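PDB 5U1T: separin from Saccharomyces cerevisiae, which cleaves the MCD1/SCC1 subunit of cohesin at the onset of anaphase as a caspase-like cysteine protease and is held inactive by securin until then. Local coordinates for residues H1177-A1183 with I1233-W1237; S1194-T1198 with T1218-L1222; M1226-L1230 with R1578-G1582. One frame throughout, in Å; residues are numbered along the deposited sequence.

Overall arrangement
All three contacts draw on helix 1209-1237. Contacts 1 and 2 pair it with helix 1180-1198, at the two ends of a helical hairpin, with centres 22 Å apart; contact 3 sits between them along the helix, its centre 15 Å from contact 1 and 11 Å from contact 2. In sequence, contact 2 falls within the span bounded by contact 1, whereas contact 3 reaches 348 residues ahead to the loop before strand 1585-1589. Leu1580 of contact 3 packs on Ser1194, Arg1219 and Leu1222 of contact 2. The hairpin is thereby joined to the protease core, the side chains of Thr1198 and Leu1580 lying about 4 and 11 Å from that of Cys1497, the probable catalytic residue.

Contact 1: residues H1177-A1183 with I1233-W1237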
loop_
_atom_site.group_PDB
_atom_site.type_symbol
_atom_site.label_atom_id
_atom_site.label_comp_id
_atom_site.label_asym_id
_atom_site.label_seq_id
_atom_site.Cartn_x
_atom_site.Cartn_y
_atom_site.Cartn_z
ATOM N N HIS A 1177 40.231 18.366 34.620
ATOM C CA HIS A 1177 40.244 18.150 33.176
ATOM C C HIS A 1177 38.951 17.503 32.635
ATOM O O HIS A 1177 38.499 16.472 33.143
ATOM C CB HIS A 1177 41.439 17.290 32.790
ATOM C CG HIS A 1177 42.072 17.694 31.493
ATOM N ND1 HIS A 1177 43.431 17.902 31.361
ATOM C CD2 HIS A 1177 41.532 17.938 30.271
ATOM C CE1 HIS A 1177 43.700 18.258 30.115
ATOM N NE2 HIS A 1177 42.566 18.283 29.430
ATOM N N LEU A 1178 38.363 18.105 31.600
ATOM C CA LEU A 1178 37.125 17.584 31.046
ATOM C C LEU A 1178 37.184 17.319 29.559
ATOM O O LEU A 1178 38.001 17.872 28.834
ATOM C CB LEU A 1178 35.957 18.537 31.333
ATOM C CG LEU A 1178 36.073 20.065 31.280
ATOM C CD1 LEU A 1178 36.489 20.611 29.921
ATOM C CD2 LEU A 1178 34.733 20.618 31.672
ATOM N N SER A 1179 36.274 16.471 29.120
ATOM C CA SER A 1179 36.165 16.111 27.725
ATOM C C SER A 1179 35.250 17.063 26.979
ATOM O O SER A 1179 34.462 17.797 27.582
ATOM C CB SER A 1179 35.625 14.694 27.595
ATOM O OG SER A 1179 34.303 14.634 28.102
ATOM N N PHE A 1180 35.341 17.028 25.656
ATOM C CA PHE A 1180 34.445 17.809 24.835
ATOM C C PHE A 1180 32.974 17.500 25.134
ATOM O O PHE A 1180 32.156 18.425 25.181
ATOM C CB PHE A 1180 34.731 17.591 23.354
ATOM C CG PHE A 1180 33.988 18.542 22.452
ATOM C CD1 PHE A 1180 34.492 19.813 22.193
ATOM C CD2 PHE A 1180 32.780 18.176 21.873
ATOM C CE1 PHE A 1180 33.811 20.695 21.364
ATOM C CE2 PHE A 1180 32.096 19.047 21.043
ATOM C CZ PHE A 1180 32.609 20.313 20.790
ATOM N N PRO A 1181 32.620 16.210 25.329
ATOM C CA PRO A 1181 31.191 16.012 25.619
ATOM C C PRO A 1181 30.792 16.476 27.010
ATOM O O PRO A 1181 29.630 16.825 27.176
ATOM C CB PRO A 1181 31.005 14.492 25.472
ATOM C CG PRO A 1181 32.128 14.066 24.582
ATOM C CD PRO A 1181 33.279 14.931 24.992
ATOM N N GLU A 1182 31.718 16.499 27.967
ATOM C CA GLU A 1182 31.418 17.020 29.298
ATOM C C GLU A 1182 31.313 18.537 29.348
ATOM O O GLU A 1182 30.427 19.088 30.010
ATOM C CB GLU A 1182 32.464 16.568 30.284
ATOM C CG GLU A 1182 32.318 15.128 30.578
ATOM C CD GLU A 1182 33.400 14.613 31.489
ATOM O OE1 GLU A 1182 34.554 15.152 31.427
ATOM O OE2 GLU A 1182 33.076 13.672 32.272
ATOM N N ALA A 1183 32.224 19.207 28.657
ATOM C CA ALA A 1183 32.139 20.649 28.507
ATOM C C ALA A 1183 30.820 21.031 27.842
ATOM O O ALA A 1183 30.172 22.009 28.234
ATOM C CB ALA A 1183 33.316 21.166 27.701
ATOM N N ILE A 1233 38.661 25.188 30.031
ATOM C CA ILE A 1233 38.923 24.851 28.647
ATOM C C ILE A 1233 40.246 25.471 28.194
ATOM O O ILE A 1233 41.104 24.759 27.675
ATOM C CB ILE A 1233 37.742 25.282 27.756
ATOM C CG1 ILE A 1233 36.632 24.229 27.880
ATOM C CG2 ILE A 1233 38.184 25.444 26.312
ATOM C CD1 ILE A 1233 35.252 24.671 27.428
ATOM N N GLU A 1234 40.423 26.772 28.424
ATOM C CA GLU A 1234 41.690 27.461 28.134
ATOM C C GLU A 1234 42.907 26.760 28.693
ATOM O O GLU A 1234 43.938 26.652 28.038
ATOM C CB GLU A 1234 41.674 28.874 28.699
ATOM C CG GLU A 1234 41.224 29.911 27.732
ATOM C CD GLU A 1234 41.162 31.269 28.366
ATOM O OE1 GLU A 1234 42.216 31.699 28.872
ATOM O OE2 GLU A 1234 40.073 31.892 28.366
ATOM N N ASN A 1235 42.772 26.302 29.929
ATOM C CA ASN A 1235 43.902 25.810 30.700
ATOM C C ASN A 1235 44.047 24.292 30.613
ATOM O O ASN A 1235 44.822 23.701 31.351
ATOM C CB ASN A 1235 43.764 26.251 32.172
ATOM C CG ASN A 1235 43.745 27.790 32.345
ATOM O OD1 ASN A 1235 44.426 28.524 31.619
ATOM N ND2 ASN A 1235 42.967 28.273 33.315
ATOM N N SER A 1236 43.299 23.663 29.717
ATOM C CA SER A 1236 43.366 22.219 29.556
ATOM C C SER A 1236 43.562 21.842 28.112
ATOM O O SER A 1236 44.488 21.105 27.758
ATOM C CB SER A 1236 42.101 21.542 30.067
ATOM O OG SER A 1236 42.103 21.477 31.475
ATOM N N TRP A 1237 42.654 22.333 27.305
ATOM C CA TRP A 1237 42.604 21.985 25.925
ATOM C C TRP A 1237 43.706 22.474 25.033
ATOM O O TRP A 1237 43.993 21.835 24.052
ATOM C CB TRP A 1237 41.254 22.387 25.382
ATOM C CG TRP A 1237 40.168 21.664 26.031
ATOM C CD1 TRP A 1237 40.277 20.861 27.081
ATOM C CD2 TRP A 1237 38.802 21.659 25.658
ATOM N NE1 TRP A 1237 39.066 20.348 27.414
ATOM C CE2 TRP A 1237 38.141 20.825 26.538
ATOM C CE3 TRP A 1237 38.074 22.282 24.660
ATOM C CZ2 TRP A 1237 36.793 20.603 26.459
ATOM C CZ3 TRP A 1237 36.749 22.056 24.584
ATOM C CH2 TRP A 1237 36.117 21.233 25.471
#
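The indole of Trp1237, in the last part of helix 1209-1237, lies against the turn that starts helix 1180-1198 and contributes the largest covered area of the pair, 96 Å². Its m rotamer, with chi2 near 8°, brings NE1 within 3.0 Å of Leu1178 O, a hydrogen bond with an N-H...O angle of 147°. The carbonyl lies near the indole plane, as a good acceptor for NE1 should. Beyond this polar edge, the six-membered ring packs among apolar groups: Trp1237 CZ2 is 3.5 Å from Leu1178 CD1, and Trp1237 CH2 is 3.6 Å from Ala1183 CB and 3.9 Å from Phe1180 CD1. Leu1178 adopts chi1 39° and chi2 60°, which carries its end inward although its CA-CB bond points sideways; Leu1178 CD1 also meets Ile1233 CG1 at 4.2 Å. The t rotamer of Phe1180 directs its ring to Phe1139, on which it stacks, and to Phe1369. Ser1236 CB sits over one face of the His1177 imidazole, 3.6 Å from the ring centroid and 22° off its normal, a CH-pi contact at the exposed margin. Ser1179 OG (p rotamer) accepts from Glu1182 N (3.2 Å), while Ser1179 N donates to Glu1182 OE1 (3.2 Å). These reciprocal bonds make a capping box at the N-terminus of helix 1180-1198, whose first turn packs on Trp1237 of its partner in a helical hairpin.

Contact 2: residues S1194-T1198 with T1218-L1222; sequences SNQTT and TRYDL
Two helices of a helical hairpin meet here near their connection, which includes the short helix 1200-1203: 1194-1198, in the C-terminal part of helix 1180-1198, and 1218-1222, in helix 1209-1237. Their segment axes run nearly antiparallel (signed crossing angle -153°) and approach to 10.4 Å; in register, Ser1194 CA and Arg1219 CA are 6.6 Å apart. Torsions are helical at Ser1194 (phi/psi -58/-42) and Arg1219 (-74/-39); Leu1222 N bonds Thr1218 O at 2.8 Å (i to i-4), and Thr1198 N bonds Asn1195 O at 2.9 Å (i to i-3). Leu1222 (m, t) fills the apolar side: its CD1 lies 3.8 Å from Ser1194 CB and 4.0 Å from Thr1197 CG2, which also touches Thr1218 CG2 at 3.8 Å. Arg1219 (chi1 m, chi2 t, chi3 p) supplies both donors that cross. Arg1219 NH2 donates to Ser1194 OG at 2.8 Å (131°), the serine being in the t rotamer. Further partners satisfy the flanks: Thr1197 O accepts from Trp1215 NE1, and Asn1195 OD1 from Asp1531 N. The buried side chain of Thr1198 is about 4 Å from that of Cys1497, the probable active-site cysteine, and packs on an apolar side chain of the securin chain. Thr1197 OG1, set by its p rotamer, accepts from Arg1219 NE at 3.1 Å (159°) and donates to Ser1194 O across a very short 2.4 Å.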
loop_
_atom_site.group_PDB
_atom_site.type_symbol
_atom_site.label_atom_id
_atom_site.label_comp_id
_atom_site.label_asym_id
_atom_site.label_seq_id
_atom_site.Cartn_x
_atom_site.Cartn_y
_atom_site.Cartn_z
ATOM N N SER A 1194 20.174 29.844 32.536
ATOM C CA SER A 1194 20.103 31.274 32.283
ATOM C C SER A 1194 18.951 31.602 31.317
ATOM O O SER A 1194 18.236 32.581 31.514
ATOM C CB SER A 1194 21.428 31.793 31.728
ATOM O OG SER A 1194 21.337 33.180 31.440
ATOM N N ASN A 1195 18.783 30.785 30.282
ATOM C CA ASN A 1195 17.683 30.974 29.341
ATOM C C ASN A 1195 16.376 31.024 30.107
ATOM O O ASN A 1195 15.570 31.947 29.946
ATOM C CB ASN A 1195 17.657 29.863 28.299
ATOM C CG ASN A 1195 18.437 30.215 27.057
ATOM O OD1 ASN A 1195 18.980 31.293 26.956
ATOM N ND2 ASN A 1195 18.501 29.299 26.110
ATOM N N GLN A 1196 16.210 30.024 30.964
ATOM C CA GLN A 1196 15.108 29.934 31.906
ATOM C C GLN A 1196 14.885 31.217 32.718
ATOM O O GLN A 1196 13.755 31.703 32.818
ATOM C CB GLN A 1196 15.363 28.769 32.848
ATOM C CG GLN A 1196 14.544 28.798 34.081
ATOM C CD GLN A 1196 13.269 28.056 33.867
ATOM O OE1 GLN A 1196 13.285 26.955 33.300
ATOM N NE2 GLN A 1196 12.142 28.649 34.281
ATOM N N THR A 1197 15.954 31.766 33.290
ATOM C CA THR A 1197 15.864 32.970 34.129
ATOM C C THR A 1197 15.335 34.156 33.339
ATOM O O THR A 1197 14.921 35.166 33.896
ATOM C CB THR A 1197 17.232 33.367 34.720
ATOM O OG1 THR A 1197 18.143 33.651 33.653
ATOM C CG2 THR A 1197 17.798 32.260 35.596
ATOM N N THR A 1198 15.348 33.996 32.025
ATOM C CA THR A 1198 15.108 35.080 31.107
ATOM C C THR A 1198 13.628 35.182 30.706
ATOM O O THR A 1198 13.118 36.283 30.485
ATOM C CB THR A 1198 16.033 34.900 29.888
ATOM O OG1 THR A 1198 17.117 35.836 29.980
ATOM C CG2 THR A 1198 15.297 35.043 28.577
ATOM N N THR A 1218 21.239 34.141 41.272
ATOM C CA THR A 1218 21.263 33.037 40.324
ATOM C C THR A 1218 22.002 33.386 39.030
ATOM O O THR A 1218 22.772 32.566 38.531
ATOM C CB THR A 1218 19.817 32.556 39.980
ATOM O OG1 THR A 1218 19.261 31.847 41.099
ATOM C CG2 THR A 1218 19.812 31.640 38.760
ATOM N N ARG A 1219 21.776 34.583 38.486
ATOM C CA ARG A 1219 22.424 34.959 37.228
ATOM C C ARG A 1219 23.911 35.279 37.426
ATOM O O ARG A 1219 24.741 34.929 36.584
ATOM C CB ARG A 1219 21.714 36.139 36.571
ATOM C CG ARG A 1219 20.272 35.861 36.212
ATOM C CD ARG A 1219 19.822 36.712 35.057
ATOM N NE ARG A 1219 20.094 36.064 33.782
ATOM C CZ ARG A 1219 20.908 36.558 32.860
ATOM N NH1 ARG A 1219 21.522 37.703 33.090
ATOM N NH2 ARG A 1219 21.107 35.914 31.713
ATOM N N TYR A 1220 24.261 35.934 38.527
ATOM C CA TYR A 1220 25.673 36.182 38.822
ATOM C C TYR A 1220 26.393 34.844 39.035
ATOM O O TYR A 1220 27.585 34.698 38.751
ATOM C CB TYR A 1220 25.831 37.088 40.049
ATOM C CG TYR A 1220 26.038 38.559 39.724
ATOM C CD1 TYR A 1220 24.955 39.422 39.566
ATOM C CD2 TYR A 1220 27.331 39.097 39.599
ATOM C CE1 TYR A 1220 25.143 40.791 39.287
ATOM C CE2 TYR A 1220 27.533 40.469 39.319
ATOM C CZ TYR A 1220 26.421 41.313 39.157
ATOM O OH TYR A 1220 26.609 42.664 38.872
ATOM N N ASP A 1221 25.645 33.864 39.523
ATOM C CA ASP A 1221 26.179 32.538 39.768
ATOM C C ASP A 1221 26.351 31.743 38.487
ATOM O O ASP A 1221 27.315 30.998 38.310
ATOM C CB ASP A 1221 25.261 31.787 40.706
ATOM C CG ASP A 1221 25.965 30.693 41.411
ATOM O OD1 ASP A 1221 26.053 29.579 40.847
ATOM O OD2 ASP A 1221 26.462 30.965 42.521
ATOM N N LEU A 1222 25.380 31.892 37.604
ATOM C CA LEU A 1222 25.435 31.291 36.291
ATOM C C LEU A 1222 26.582 31.897 35.497
ATOM O O LEU A 1222 27.252 31.199 34.738
ATOM C CB LEU A 1222 24.098 31.485 35.566
ATOM C CG LEU A 1222 22.989 30.528 35.987
ATOM C CD1 LEU A 1222 21.626 30.973 35.445
ATOM C CD2 LEU A 1222 23.338 29.128 35.503
#

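Contact 3: residues M1226-L1230 with R1578-G1582; sequences MQQLL and RYLNG
The apolar centre is formed by Met1226 and Leu1230, one turn apart on helix 1209-1237, against Tyr1579 and Leu1580 of the irregular segment 1578-1582. Met1226 (t, t, m) and Leu1230 (m, t) both direct CA-CB toward that segment. Met1226 SD lies 4.1 Å from Tyr1579 CB, Met1226 CE 4.2 Å from Leu1580 CD2, and Leu1230 CD1 3.8 Å from Tyr1579 CD2. The helix is regular, with Leu1230 N bonded to Met1226 O at 3.1 Å; facing it, Tyr1579 (phi/psi -109/-56) and Leu1580 (-51/-36) belong to the loop leading into strand 1585-1589, the antiparallel edge strand of the six-stranded sheet of the caspase-like protease domain. The contact thus packs the hairpin helix on that domain, the Leu1580 side chain about 11 Å from that of Cys1497, the probable active-site residue. In register, Gln1227 CA and Tyr1579 CA are 6.4 Å apart. Tyr1579 (chi1 -60°, chi2 86°) has the greatest covered area, 111 Å²; Gln1227 CB takes one ring face in a CH-pi contact, 3.6 Å from the centroid and 20° off the normal. Gln1227 (t, t, chi3 51°) extends along the ring to the polar edge, where Gln1227 NE2 donates a weak hydrogen bond to Tyr1579 OH (3.0 Å, 129°). Van der Waals packing and one weak side-chain bond thus join the two segments, while Asp1223 OD1, accepting from Tyr1579 N and Leu1580 N, adds directional anchoring of the loop backbone.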
loop_
_atom_site.group_PDB
_atom_site.type_symbol
_atom_site.label_atom_id
_atom_site.label_comp_id
_atom_site.label_asym_id
_atom_site.label_seq_id
_atom_site.Cartn_x
_atom_site.Cartn_y
_atom_site.Cartn_z
ATOM N N MET A 1226 29.967 29.845 34.051
ATOM C CA MET A 1226 30.401 29.873 32.655
ATOM C C MET A 1226 31.836 30.371 32.487
ATOM O O MET A 1226 32.610 29.813 31.701
ATOM C CB MET A 1226 29.489 30.730 31.796
ATOM C CG MET A 1226 29.929 30.664 30.348
ATOM S SD MET A 1226 28.846 31.472 29.183
ATOM C CE MET A 1226 27.369 30.458 29.335
ATOM N N GLN A 1227 32.182 31.428 33.209
ATOM C CA GLN A 1227 33.553 31.907 33.226
ATOM C C GLN A 1227 34.534 30.805 33.637
ATOM O O GLN A 1227 35.607 30.668 33.056
ATOM C CB GLN A 1227 33.697 33.086 34.180
ATOM C CG GLN A 1227 35.153 33.460 34.458
ATOM C CD GLN A 1227 35.295 34.631 35.403
ATOM O OE1 GLN A 1227 34.697 34.655 36.484
ATOM N NE2 GLN A 1227 36.092 35.621 35.000
ATOM N N GLN A 1228 34.151 30.024 34.641
ATOM C CA GLN A 1228 35.000 28.962 35.134
ATOM C C GLN A 1228 35.174 27.879 34.081
ATOM O O GLN A 1228 36.276 27.382 33.885
ATOM C CB GLN A 1228 34.432 28.380 36.423
ATOM C CG GLN A 1228 34.980 29.041 37.673
ATOM C CD GLN A 1228 34.088 28.819 38.887
ATOM O OE1 GLN A 1228 33.051 28.139 38.802
ATOM N NE2 GLN A 1228 34.470 29.407 40.021
ATOM N N LEU A 1229 34.097 27.525 33.393
ATOM C CA LEU A 1229 34.158 26.489 32.373
ATOM C C LEU A 1229 35.099 26.887 31.239
ATOM O O LEU A 1229 35.893 26.080 30.759
ATOM C CB LEU A 1229 32.757 26.200 31.826
ATOM C CG LEU A 1229 32.609 25.219 30.663
ATOM C CD1 LEU A 1229 33.107 23.832 31.052
ATOM C CD2 LEU A 1229 31.164 25.161 30.216
ATOM N N LEU A 1230 35.012 28.142 30.816
ATOM C CA LEU A 1230 35.874 28.642 29.750
ATOM C C LEU A 1230 37.326 28.700 30.219
ATOM O O LEU A 1230 38.270 28.447 29.454
ATOM C CB LEU A 1230 35.410 30.018 29.293
ATOM C CG LEU A 1230 34.025 30.131 28.671
ATOM C CD1 LEU A 1230 33.710 31.607 28.477
ATOM C CD2 LEU A 1230 34.009 29.403 27.348
ATOM N N ARG A 1578 29.489 39.772 32.413
ATOM C CA ARG A 1578 30.416 39.649 31.314
ATOM C C ARG A 1578 30.336 38.388 30.500
ATOM O O ARG A 1578 30.778 38.380 29.380
ATOM C CB ARG A 1578 31.838 39.905 31.772
ATOM C CG ARG A 1578 32.062 41.342 32.199
ATOM C CD ARG A 1578 33.498 41.596 32.608
ATOM N NE ARG A 1578 33.688 42.957 33.082
ATOM C CZ ARG A 1578 34.818 43.403 33.605
ATOM N NH1 ARG A 1578 34.906 44.652 34.017
ATOM N NH2 ARG A 1578 35.856 42.597 33.718
ATOM N N TYR A 1579 29.791 37.317 31.046
ATOM C CA TYR A 1579 29.690 36.109 30.238
ATOM C C TYR A 1579 28.255 35.796 29.821
ATOM O O TYR A 1579 28.003 35.677 28.632
ATOM C CB TYR A 1579 30.319 34.912 30.969
ATOM C CG TYR A 1579 31.773 35.155 31.261
ATOM C CD1 TYR A 1579 32.157 35.836 32.405
ATOM C CD2 TYR A 1579 32.764 34.765 30.363
ATOM C CE1 TYR A 1579 33.473 36.104 32.659
ATOM C CE2 TYR A 1579 34.093 35.022 30.616
ATOM C CZ TYR A 1579 34.442 35.684 31.771
ATOM O OH TYR A 1579 35.763 35.955 32.067
ATOM N N LEU A 1580 27.325 35.664 30.768
ATOM C CA LEU A 1580 25.932 35.342 30.411
ATOM C C LEU A 1580 25.373 36.281 29.332
ATOM O O LEU A 1580 24.616 35.850 28.469
ATOM C CB LEU A 1580 25.008 35.375 31.636
ATOM C CG LEU A 1580 24.991 34.195 32.613
ATOM C CD1 LEU A 1580 23.799 34.292 33.549
ATOM C CD2 LEU A 1580 25.022 32.838 31.904
ATOM N N ASN A 1581 25.774 37.553 29.375
ATOM C CA ASN A 1581 25.366 38.512 28.355
ATOM C C ASN A 1581 26.482 38.863 27.366
ATOM O O ASN A 1581 26.280 38.767 26.147
ATOM C CB ASN A 1581 24.829 39.778 29.021
ATOM C CG ASN A 1581 23.382 39.630 29.460
ATOM O OD1 ASN A 1581 22.546 39.139 28.709
ATOM N ND2 ASN A 1581 23.088 40.048 30.685
ATOM N N GLY A 1582 27.654 39.241 27.890
ATOM C CA GLY A 1582 28.793 39.656 27.076
ATOM C C GLY A 1582 29.416 38.619 26.134
ATOM O O GLY A 1582 30.030 38.986 25.127
#